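Local coordinates for extracellular sialidase/neuraminidase, putative (Aspergillus fumigatus, PDB 2XZI), which hydrolyses terminal sialic acids from glycans and acts as a KDNase, probably preferring KDN (deaminated neuraminic acid), on a beta-propeller fold, at residues L17-A21 with F35-R39; H60-D64 with G363-R368; S301-M305 with H334-S339. One frame throughout, in Å; residues are numbered along the deposited sequence.

Contact 1: L17-A21 with F35-R39. With KDM (deamino-alpha-neuraminic acid), chain C.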
loop_
_atom_site.group_PDB
_atom_site.type_symbol
_atom_site.label_atom_id
_atom_site.label_comp_id
_atom_site.label_asym_id
_atom_site.label_seq_id
_atom_site.Cartn_x
_atom_site.Cartn_y
_atom_site.Cartn_z
ATOM N N LEU A 17 13.578 5.887 1.372
ATOM C CA LEU A 17 13.916 4.620 0.735
ATOM C C LEU A 17 13.774 4.668 -0.786
ATOM O O LEU A 17 14.479 3.944 -1.512
ATOM C CB LEU A 17 13.087 3.469 1.329
ATOM C CG LEU A 17 13.409 2.065 0.822
ATOM C CD1 LEU A 17 14.874 1.730 1.128
ATOM C CD2 LEU A 17 12.463 1.015 1.418
ATOM N N PHE A 18 12.847 5.482 -1.275
ATOM C CA PHE A 18 12.710 5.694 -2.715
ATOM C C PHE A 18 12.933 7.178 -2.950
ATOM O O PHE A 18 12.126 8.013 -2.546
ATOM C CB PHE A 18 11.331 5.230 -3.221
ATOM C CG PHE A 18 11.107 3.742 -3.102
ATOM C CD1 PHE A 18 10.612 3.186 -1.928
ATOM C CD2 PHE A 18 11.377 2.895 -4.169
ATOM C CE1 PHE A 18 10.394 1.823 -1.824
ATOM C CE2 PHE A 18 11.171 1.515 -4.085
ATOM C CZ PHE A 18 10.671 0.968 -2.911
ATOM N N ARG A 19 14.085 7.482 -3.550
ATOM C CA ARG A 19 14.615 8.834 -3.673
ATOM C C ARG A 19 14.317 9.377 -5.061
ATOM O O ARG A 19 14.804 8.845 -6.059
ATOM C CB ARG A 19 16.125 8.805 -3.425
ATOM C CG ARG A 19 16.481 8.314 -2.016
ATOM C CD ARG A 19 17.996 8.205 -1.796
ATOM N NE ARG A 19 18.621 9.531 -1.754
ATOM C CZ ARG A 19 18.772 10.279 -0.663
ATOM N NH1 ARG A 19 18.363 9.837 0.526
ATOM N NH2 ARG A 19 19.325 11.485 -0.760
ATOM N N SER A 20 13.520 10.437 -5.096
ATOM C CA SER A 20 13.081 11.059 -6.357
ATOM C C SER A 20 14.241 11.711 -7.126
ATOM O O SER A 20 15.332 11.921 -6.572
ATOM C CB SER A 20 11.959 12.072 -6.080
ATOM O OG SER A 20 12.225 12.823 -4.905
ATOM N N ALA A 21 13.995 12.033 -8.393
ATOM C CA ALA A 21 15.057 12.508 -9.299
ATOM C C ALA A 21 15.780 13.793 -8.846
ATOM O O ALA A 21 16.907 14.049 -9.275
ATOM C CB ALA A 21 14.513 12.654 -10.729
ATOM N N PHE A 35 13.506 7.933 -12.418
ATOM C CA PHE A 35 12.108 8.257 -12.145
ATOM C C PHE A 35 11.993 9.616 -11.489
ATOM O O PHE A 35 12.689 9.917 -10.490
ATOM C CB PHE A 35 11.456 7.170 -11.268
ATOM C CG PHE A 35 11.541 5.796 -11.856
ATOM C CD1 PHE A 35 10.582 5.344 -12.740
ATOM C CD2 PHE A 35 12.608 4.966 -11.559
ATOM C CE1 PHE A 35 10.665 4.080 -13.299
ATOM C CE2 PHE A 35 12.721 3.691 -12.122
ATOM C CZ PHE A 35 11.755 3.237 -12.989
ATOM N N HIS A 36 11.115 10.447 -12.043
ATOM C CA HIS A 36 10.803 11.723 -11.455
ATOM C C HIS A 36 10.328 11.525 -10.015
ATOM O O HIS A 36 10.828 12.170 -9.086
ATOM C CB HIS A 36 9.727 12.389 -12.315
ATOM C CG HIS A 36 9.281 13.713 -11.795
ATOM N ND1 HIS A 36 8.393 13.846 -10.750
ATOM C CD2 HIS A 36 9.592 14.971 -12.189
ATOM C CE1 HIS A 36 8.183 15.130 -10.512
ATOM N NE2 HIS A 36 8.907 15.834 -11.367
ATOM N N SER A 37 9.365 10.618 -9.854
ATOM C CA SER A 37 8.671 10.402 -8.588
ATOM C C SER A 37 8.456 8.948 -8.287
ATOM O O SER A 37 8.385 8.097 -9.181
ATOM C CB SER A 37 7.312 11.084 -8.636
ATOM O OG SER A 37 7.443 12.491 -8.537
ATOM N N PHE A 38 8.341 8.677 -7.000
ATOM C CA PHE A 38 7.905 7.378 -6.520
ATOM C C PHE A 38 6.681 7.608 -5.675
ATOM O O PHE A 38 6.674 8.485 -4.825
ATOM C CB PHE A 38 8.995 6.715 -5.707
ATOM C CG PHE A 38 10.238 6.408 -6.509
ATOM C CD1 PHE A 38 10.313 5.247 -7.257
ATOM C CD2 PHE A 38 11.326 7.276 -6.507
ATOM C CE1 PHE A 38 11.444 4.930 -7.994
ATOM C CE2 PHE A 38 12.458 6.976 -7.270
ATOM C CZ PHE A 38 12.522 5.796 -7.993
ATOM N N ARG A 39 5.631 6.843 -5.969
ATOM C CA ARG A 39 4.362 6.919 -5.230
ATOM C C ARG A 39 3.792 5.526 -5.035
ATOM O O ARG A 39 4.298 4.555 -5.599
ATOM C CB ARG A 39 3.359 7.783 -5.998
ATOM C CG ARG A 39 3.601 9.293 -5.907
ATOM C CD ARG A 39 2.317 10.088 -6.142
ATOM N NE ARG A 39 1.343 9.717 -5.132
ATOM C CZ ARG A 39 0.028 9.825 -5.246
ATOM N NH1 ARG A 39 -0.529 10.350 -6.325
ATOM N NH2 ARG A 39 -0.733 9.378 -4.250
HETATM C C2 KDM C . -4.681 9.159 -6.600
HETATM C C1 KDM C . -4.516 10.034 -5.364
HETATM C C3 KDM C . -3.435 8.278 -6.811
HETATM C C4 KDM C . -3.739 6.948 -7.559
HETATM C C5 KDM C . -5.097 6.908 -8.272
HETATM C C6 KDM C . -6.216 7.226 -7.250
HETATM C C7 KDM C . -7.590 7.445 -7.904
HETATM C C8 KDM C . -8.685 7.574 -6.829
HETATM C C9 KDM C . -10.039 7.841 -7.463
HETATM O O5 KDM C . -5.307 5.630 -8.924
HETATM O O1A KDM C . -3.356 10.280 -4.957
HETATM O O1B KDM C . -5.581 10.459 -4.858
HETATM O O4 KDM C . -2.708 6.746 -8.527
HETATM O O6 KDM C . -5.923 8.408 -6.431
HETATM O O7 KDM C . -7.544 8.640 -8.689
HETATM O O8 KDM C . -8.794 6.362 -6.069
HETATM O O9 KDM C . -10.399 6.675 -8.222
HETATM O O2 KDM C . -4.823 10.085 -7.685
#
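Phe18 and Phe38 meet with their side chains crossing at about a right angle, and the methylene of one, more than its ring, does the touching. Phe18 CB makes an off-centre CH-pi contact with the Phe38 ring, 4.1 Å from its centroid, and lies 3.7 Å from Phe38 CG. The ring planes are inclined by 47°, with centroids 5.7 Å apart, an oblique pairing. In Phe38, CG lies anti to the carbonyl carbon (chi1 -64°), which sends the ring across to 17-21, where its edge meets the backbone: Phe38 CE2 is 3.2 Å from Arg19 O. Val71 of strand 68-74 also packs on Phe38.

Beyond the rings one backbone bond ties the segments, Ala21 N to His36 O at 3.2 Å. Ser20 CB packs on that same carbonyl oxygen. Arg39 turns away from 17-21, and its NH1 and NH2 both bond O1A of the bound KDN, NH2 at 2.9 Å; Glu354 holds its NE. Strand 12-18 belongs to the sheet of 368-375 and strand 37-45 to the next, so this is packing between adjacent blades of a sialidase beta-propeller; 37-45, the inner strand of its blade, carries Arg39, one of the arginines on the sugar carboxylate.

Contact 2: H60-D64 with G363-R368. With KDM (deamino-alpha-neuraminic acid), chain C; KDM (deamino-alpha-neuraminic acid), chain D.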
loop_
_atom_site.group_PDB
_atom_site.type_symbol
_atom_site.label_atom_id
_atom_site.label_comp_id
_atom_site.label_asym_id
_atom_site.label_seq_id
_atom_site.Cartn_x
_atom_site.Cartn_y
_atom_site.Cartn_z
ATOM N N HIS A 60 8.183 10.332 -15.632
ATOM C CA HIS A 60 8.384 11.689 -16.142
ATOM C C HIS A 60 7.774 12.797 -15.324
ATOM O O HIS A 60 8.244 13.934 -15.395
ATOM C CB HIS A 60 7.881 11.794 -17.574
ATOM C CG HIS A 60 8.453 10.753 -18.483
ATOM N ND1 HIS A 60 9.804 10.656 -18.751
ATOM C CD2 HIS A 60 7.859 9.749 -19.170
ATOM C CE1 HIS A 60 10.015 9.636 -19.564
ATOM N NE2 HIS A 60 8.852 9.076 -19.840
ATOM N N THR A 61 6.704 12.484 -14.594
ATOM C CA THR A 61 6.001 13.467 -13.776
ATOM C C THR A 61 5.462 12.698 -12.581
ATOM O O THR A 61 5.660 11.480 -12.479
ATOM C CB THR A 61 4.796 14.100 -14.510
ATOM O OG1 THR A 61 3.757 13.126 -14.618
ATOM C CG2 THR A 61 5.177 14.623 -15.909
ATOM N N ASN A 62 4.745 13.390 -11.701
ATOM C CA ASN A 62 4.131 12.709 -10.555
ATOM C C ASN A 62 2.716 12.198 -10.867
ATOM O O ASN A 62 2.016 11.713 -9.970
ATOM C CB ASN A 62 4.122 13.621 -9.319
ATOM C CG ASN A 62 3.245 14.854 -9.498
ATOM O OD1 ASN A 62 2.242 14.819 -10.206
ATOM N ND2 ASN A 62 3.604 15.931 -8.818
ATOM N N GLN A 63 2.283 12.309 -12.125
ATOM C CA GLN A 63 0.900 11.985 -12.500
ATOM C C GLN A 63 0.587 10.497 -12.443
ATOM O O GLN A 63 1.480 9.661 -12.509
ATOM C CB GLN A 63 0.557 12.560 -13.881
ATOM C CG GLN A 63 0.614 14.087 -13.895
ATOM C CD GLN A 63 0.746 14.671 -15.291
ATOM O OE1 GLN A 63 1.567 14.226 -16.086
ATOM N NE2 GLN A 63 -0.062 15.685 -15.585
ATOM N N ASP A 64 -0.701 10.186 -12.314
ATOM C CA ASP A 64 -1.184 8.807 -12.155
ATOM C C ASP A 64 -1.179 8.021 -13.461
ATOM O O ASP A 64 -1.347 6.798 -13.451
ATOM C CB ASP A 64 -2.641 8.777 -11.661
ATOM C CG ASP A 64 -2.869 9.482 -10.326
ATOM O OD1 ASP A 64 -1.923 9.836 -9.608
ATOM O OD2 ASP A 64 -4.062 9.695 -10.008
ATOM N N GLY A 363 1.000 20.727 -8.814
ATOM C CA GLY A 363 1.347 20.458 -10.211
ATOM C C GLY A 363 2.184 19.217 -10.461
ATOM O O GLY A 363 2.743 18.616 -9.533
ATOM N N LYS A 364 2.283 18.859 -11.738
ATOM C CA LYS A 364 2.856 17.584 -12.194
ATOM C C LYS A 364 4.347 17.451 -11.935
ATOM O O LYS A 364 4.886 16.340 -11.937
ATOM C CB LYS A 364 2.582 17.368 -13.689
ATOM C CG LYS A 364 3.370 18.290 -14.617
ATOM C CD LYS A 364 2.847 18.235 -16.042
ATOM C CE LYS A 364 3.566 19.240 -16.930
ATOM N NZ LYS A 364 2.963 19.298 -18.302
ATOM N N ASN A 365 5.022 18.574 -11.707
ATOM C CA ASN A 365 6.459 18.535 -11.506
ATOM C C ASN A 365 6.922 18.473 -10.047
ATOM O O ASN A 365 8.124 18.494 -9.787
ATOM C CB ASN A 365 7.154 19.693 -12.242
ATOM C CG ASN A 365 8.661 19.487 -12.354
ATOM O OD1 ASN A 365 9.134 18.394 -12.690
ATOM N ND2 ASN A 365 9.426 20.539 -12.074
ATOM N N SER A 366 5.978 18.377 -9.110
ATOM C CA SER A 366 6.336 18.201 -7.711
ATOM C C SER A 366 6.904 16.799 -7.459
ATOM O O SER A 366 6.230 15.780 -7.674
ATOM C CB SER A 366 5.156 18.500 -6.795
ATOM O OG SER A 366 4.931 19.906 -6.730
ATOM N N TYR A 367 8.162 16.754 -7.044
ATOM C CA TYR A 367 8.862 15.495 -6.808
ATOM C C TYR A 367 8.272 14.744 -5.620
ATOM O O TYR A 367 8.039 15.314 -4.559
ATOM C CB TYR A 367 10.353 15.755 -6.597
ATOM C CG TYR A 367 11.032 16.292 -7.847
ATOM C CD1 TYR A 367 11.425 15.433 -8.878
ATOM C CD2 TYR A 367 11.258 17.667 -8.002
ATOM C CE1 TYR A 367 12.035 15.925 -10.032
ATOM C CE2 TYR A 367 11.870 18.164 -9.156
ATOM C CZ TYR A 367 12.241 17.287 -10.163
ATOM O OH TYR A 367 12.847 17.779 -11.310
ATOM N N ARG A 368 8.032 13.452 -5.827
ATOM C CA ARG A 368 7.480 12.624 -4.761
ATOM C C ARG A 368 8.458 11.534 -4.373
ATOM O O ARG A 368 9.020 10.856 -5.239
ATOM C CB ARG A 368 6.164 11.980 -5.194
ATOM C CG ARG A 368 5.178 12.928 -5.816
ATOM C CD ARG A 368 4.743 14.033 -4.852
ATOM N NE ARG A 368 3.630 14.801 -5.401
ATOM C CZ ARG A 368 2.353 14.426 -5.309
ATOM N NH1 ARG A 368 2.022 13.296 -4.670
ATOM N NH2 ARG A 368 1.402 15.177 -5.857
HETATM C C2 KDM C . -4.681 9.159 -6.600
HETATM C C1 KDM C . -4.516 10.034 -5.364
HETATM C C3 KDM C . -3.435 8.278 -6.811
HETATM C C4 KDM C . -3.739 6.948 -7.559
HETATM C C5 KDM C . -5.097 6.908 -8.272
HETATM C C6 KDM C . -6.216 7.226 -7.250
HETATM C C7 KDM C . -7.590 7.445 -7.904
HETATM C C8 KDM C . -8.685 7.574 -6.829
HETATM C C9 KDM C . -10.039 7.841 -7.463
HETATM O O5 KDM C . -5.307 5.630 -8.924
HETATM O O1A KDM C . -3.356 10.280 -4.957
HETATM O O1B KDM C . -5.581 10.459 -4.858
HETATM O O4 KDM C . -2.708 6.746 -8.527
HETATM O O6 KDM C . -5.923 8.408 -6.431
HETATM O O7 KDM C . -7.544 8.640 -8.689
HETATM O O8 KDM C . -8.794 6.362 -6.069
HETATM O O9 KDM C . -10.399 6.675 -8.222
HETATM O O2 KDM C . -4.823 10.085 -7.685
HETATM C C2 KDM D . -1.768 18.607 -0.372
HETATM C C1 KDM D . -2.704 17.640 0.392
HETATM C C3 KDM D . -0.358 18.640 0.262
HETATM C C4 KDM D . 0.405 17.323 0.005
HETATM C C5 KDM D . 0.368 16.933 -1.482
HETATM C C6 KDM D . -1.083 16.922 -2.011
HETATM C C7 KDM D . -1.362 16.607 -3.497
HETATM C C8 KDM D . -2.890 16.617 -3.771
HETATM C C9 KDM D . -3.282 16.386 -5.249
HETATM O O5 KDM D . 0.962 15.638 -1.669
HETATM O O1A KDM D . -3.489 16.940 -0.293
HETATM O O1B KDM D . -2.616 17.620 1.642
HETATM O O4 KDM D . 1.758 17.486 0.444
HETATM O O6 KDM D . -1.663 18.244 -1.769
HETATM O O7 KDM D . -0.711 17.573 -4.336
HETATM O O8 KDM D . -3.545 15.645 -2.944
HETATM O O9 KDM D . -2.345 15.534 -5.920
HETATM O O2 KDM D . -2.316 19.932 -0.327
HETATM O O HOH W 1 7.722 16.725 -14.527
#
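Asn62 ND2 is gripped by two carbonyl oxygens of the opposing loop, which together take both hydrogens of the amide. Ser366 O lies 2.9 Å from Asn62 ND2, close to the amide plane, and receives the N-H on a lone pair; Gly363 O is equally near but tilted somewhat out of that plane. With CG between the backbone N and the carbonyl carbon (chi1 65°), the amide reaches into the type I turn from Gly363 to Ser366, where Gly363 O also accepts the turn's own bond from Ser366 N. The backbone joins in, Asn62 N donating to Lys364 O at 3.0 Å.

Thr61 and Gln63 flank the asparagine. Thr61 OG1 accepts from Gln63 N, forming an ST turn, and donates to Gln63 OE1, so the glutamine is held at its carbonyl end while its amide carbon, CD, packs 3.6 Å from Lys364 CB. Asn62 CB lies over one face of the Arg368 guanidinium, and O5 of the second KDN lies over the opposite face. Asp356 completes the setting of Arg368 by a salt bridge to NE. A water joins His60 O to Asn365 OD1, which also bonds His36.

At the end of 60-64, Asp64 OD2 lies 2.5 Å from O2 of the KDN in the active site, a separation too short to read as an ordinary bond, while Arg58 pairs with its OD1. The amide of one buried asparagine thus ties two otherwise irregular loops together, gripping the turn by the carbonyls of Gly363 and Ser366, and the joined loops present Asp64 to one bound sugar and Arg368 to the other.

Contact 3: S301-M305 with H334-S339. With KDM (deamino-alpha-neuraminic acid), chain D; KDM (deamino-alpha-neuraminic acid), chain C.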
loop_
_atom_site.group_PDB
_atom_site.type_symbol
_atom_site.label_atom_id
_atom_site.label_comp_id
_atom_site.label_asym_id
_atom_site.label_seq_id
_atom_site.Cartn_x
_atom_site.Cartn_y
_atom_site.Cartn_z
ATOM N N SER A 301 -6.209 17.530 4.872
ATOM C CA SER A 301 -4.787 17.501 4.531
ATOM C C SER A 301 -4.244 16.078 4.522
ATOM O O SER A 301 -4.657 15.250 5.334
ATOM C CB SER A 301 -3.995 18.317 5.551
ATOM O OG SER A 301 -2.601 18.251 5.293
ATOM N N ARG A 302 -3.315 15.815 3.609
ATOM C CA ARG A 302 -2.579 14.547 3.613
ATOM C C ARG A 302 -1.370 14.583 4.536
ATOM O O ARG A 302 -0.675 13.586 4.679
ATOM C CB ARG A 302 -2.167 14.128 2.192
ATOM C CG ARG A 302 -3.374 13.689 1.359
ATOM C CD ARG A 302 -3.014 13.226 -0.026
ATOM N NE ARG A 302 -4.226 12.762 -0.699
ATOM C CZ ARG A 302 -4.262 12.084 -1.842
ATOM N NH1 ARG A 302 -3.136 11.746 -2.482
ATOM N NH2 ARG A 302 -5.431 11.712 -2.349
ATOM N N ARG A 303 -1.144 15.715 5.196
ATOM C CA ARG A 303 0.068 15.935 5.981
ATOM C C ARG A 303 -0.169 15.784 7.483
ATOM O O ARG A 303 0.421 16.513 8.286
ATOM C CB ARG A 303 0.620 17.337 5.716
ATOM C CG ARG A 303 1.087 17.560 4.298
ATOM C CD ARG A 303 1.852 18.868 4.198
ATOM N NE ARG A 303 2.160 19.185 2.808
ATOM C CZ ARG A 303 2.627 20.358 2.377
ATOM N NH1 ARG A 303 2.862 21.359 3.220
ATOM N NH2 ARG A 303 2.859 20.530 1.082
ATOM N N ALA A 304 -1.037 14.865 7.867
ATOM C CA ALA A 304 -1.359 14.651 9.268
ATOM C C ALA A 304 -1.202 13.167 9.626
ATOM O O ALA A 304 -2.033 12.600 10.313
ATOM C CB ALA A 304 -2.783 15.145 9.583
ATOM N N MET A 305 -0.118 12.552 9.161
ATOM C CA MET A 305 0.050 11.103 9.315
ATOM C C MET A 305 0.052 10.696 10.779
ATOM O O MET A 305 0.785 11.256 11.590
ATOM C CB MET A 305 1.349 10.616 8.657
ATOM C CG MET A 305 1.422 10.789 7.135
ATOM S SD MET A 305 -0.019 10.210 6.225
ATOM C CE MET A 305 0.038 8.427 6.546
ATOM N N HIS A 334 7.761 17.118 2.241
ATOM C CA HIS A 334 6.711 17.112 3.243
ATOM C C HIS A 334 6.074 15.735 3.308
ATOM O O HIS A 334 5.410 15.328 2.358
ATOM C CB HIS A 334 5.645 18.155 2.888
ATOM C CG HIS A 334 6.175 19.550 2.798
ATOM N ND1 HIS A 334 6.556 20.270 3.909
ATOM C CD2 HIS A 334 6.375 20.364 1.733
ATOM C CE1 HIS A 334 6.982 21.464 3.534
ATOM N NE2 HIS A 334 6.881 21.549 2.219
ATOM N N GLU A 335 6.249 15.053 4.435
ATOM C CA GLU A 335 5.677 13.714 4.621
ATOM C C GLU A 335 4.158 13.749 4.666
ATOM O O GLU A 335 3.542 14.578 5.353
ATOM C CB GLU A 335 6.224 13.060 5.891
ATOM C CG GLU A 335 5.743 11.619 6.089
ATOM C CD GLU A 335 6.375 10.954 7.285
ATOM O OE1 GLU A 335 6.654 11.664 8.281
ATOM O OE2 GLU A 335 6.579 9.721 7.243
ATOM N N GLY A 336 3.557 12.827 3.934
ATOM C CA GLY A 336 2.137 12.607 4.015
ATOM C C GLY A 336 1.562 12.121 2.717
ATOM O O GLY A 336 1.872 12.646 1.655
ATOM N N GLY A 337 0.712 11.113 2.814
ATOM C CA GLY A 337 0.007 10.568 1.663
ATOM C C GLY A 337 -0.272 9.097 1.903
ATOM O O GLY A 337 -0.578 8.682 3.040
ATOM N N TYR A 338 -0.142 8.307 0.832
ATOM C CA TYR A 338 -0.358 6.847 0.905
ATOM C C TYR A 338 0.682 6.182 1.801
ATOM O O TYR A 338 1.801 6.685 1.964
ATOM C CB TYR A 338 -0.250 6.210 -0.483
ATOM C CG TYR A 338 -1.395 6.449 -1.445
ATOM C CD1 TYR A 338 -2.040 7.692 -1.552
ATOM C CD2 TYR A 338 -1.798 5.421 -2.302
ATOM C CE1 TYR A 338 -3.086 7.879 -2.488
ATOM C CE2 TYR A 338 -2.824 5.596 -3.198
ATOM C CZ TYR A 338 -3.468 6.820 -3.287
ATOM O OH TYR A 338 -4.482 6.993 -4.213
ATOM N N SER A 339 0.323 5.037 2.379
ATOM C CA SER A 339 1.205 4.342 3.300
ATOM C C SER A 339 0.991 2.839 3.242
ATOM O O SER A 339 -0.016 2.361 2.716
ATOM C CB SER A 339 0.965 4.846 4.728
ATOM O OG SER A 339 -0.342 4.477 5.153
HETATM C C2 KDM D . -1.768 18.607 -0.372
HETATM C C1 KDM D . -2.704 17.640 0.392
HETATM C C3 KDM D . -0.358 18.640 0.262
HETATM C C4 KDM D . 0.405 17.323 0.005
HETATM C C5 KDM D . 0.368 16.933 -1.482
HETATM C C6 KDM D . -1.083 16.922 -2.011
HETATM C C7 KDM D . -1.362 16.607 -3.497
HETATM C C8 KDM D . -2.890 16.617 -3.771
HETATM C C9 KDM D . -3.282 16.386 -5.249
HETATM O O5 KDM D . 0.962 15.638 -1.669
HETATM O O1A KDM D . -3.489 16.940 -0.293
HETATM O O1B KDM D . -2.616 17.620 1.642
HETATM O O4 KDM D . 1.758 17.486 0.444
HETATM O O6 KDM D . -1.663 18.244 -1.769
HETATM O O7 KDM D . -0.711 17.573 -4.336
HETATM O O8 KDM D . -3.545 15.645 -2.944
HETATM O O9 KDM D . -2.345 15.534 -5.920
HETATM O O2 KDM D . -2.316 19.932 -0.327
HETATM C C2 KDM C . -4.681 9.159 -6.600
HETATM C C1 KDM C . -4.516 10.034 -5.364
HETATM C C3 KDM C . -3.435 8.278 -6.811
HETATM C C4 KDM C . -3.739 6.948 -7.559
HETATM C C5 KDM C . -5.097 6.908 -8.272
HETATM C C6 KDM C . -6.216 7.226 -7.250
HETATM C C7 KDM C . -7.590 7.445 -7.904
HETATM C C8 KDM C . -8.685 7.574 -6.829
HETATM C C9 KDM C . -10.039 7.841 -7.463
HETATM O O5 KDM C . -5.307 5.630 -8.924
HETATM O O1A KDM C . -3.356 10.280 -4.957
HETATM O O1B KDM C . -5.581 10.459 -4.858
HETATM O O4 KDM C . -2.708 6.746 -8.527
HETATM O O6 KDM C . -5.923 8.408 -6.431
HETATM O O7 KDM C . -7.544 8.640 -8.689
HETATM O O8 KDM C . -8.794 6.362 -6.069
HETATM O O9 KDM C . -10.399 6.675 -8.222
HETATM O O2 KDM C . -4.823 10.085 -7.685
HETATM O O HOH W 2 2.331 13.813 7.909
#
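Between Arg302 and Gly336 the two backbones come close without forming a sheet ladder: the Gly336 CA approaches Arg302 O to 3.1 Å as a CA-H...O contact. Gly336, at phi 150°, lets its CA come this near because no side chain stands between the backbones. Gly337 follows, where the chain turns a corner, and gives a weak but nearly straight N-H bond to Met305 SD. A water accepts from Met305 N and donates to Glu335 O, bridging the backbones further along. Within 301-305, Ser301 OG accepts from Arg303 N, an ST turn.

The segments belong to consecutive blades of the propeller, strands 290-294 and 305-310 bordering the loop of the first and 334-343 being the inner edge strand of the next, and Arg302 and Tyr338 enter the central pocket.

Met305 folds at chi2 and chi3, bringing CE against Gly337 O and Ser339 CB. At the far end, the guanidinium of Arg303 lies flat on the His334 ring, with planes 13° apart and the two group centres separated by 4.0 Å. Its edge is used differently: Arg303 NE donates to O4 of the second KDN at 2.9 Å.

Arg302, extended from CG to NE, makes the end-on carboxylate pair familiar from sialidases, NH2 to O1B of the active-site KDN at 2.8 Å and NH1 to O1A, both nearly straight. Its own backbone N bonds O1B of the second KDN, whose O8 lies over one guanidinium face. Tyr338 presents its ring edge to Arg302 NH1, and its OH, hydrogen-bonded to Glu229, stands 3.0 Å from O6 of the active-site KDN.

Contacts 1 and 3 are buried and each joins neighbouring blades, with strands 12-18 and 334-343 at the two edges of one sheet; contact 2 is partly buried and made between loops. Chemistry follows place: aromatic packing dominates the first, amide-to-carbonyl bonding the second, and glycine backbone, sulfur and a flat arginine-histidine stack the third. Contacts 1 and 2 touch directly, Phe38 N probably donating to Arg368 O. Contact 3, nested in the chain loop that contact 2 closes, does not touch it, but all three reach the active-site KDN, where Arg39 and Arg302 converge on its carboxylate; contacts 2 and 3 share the second sugar.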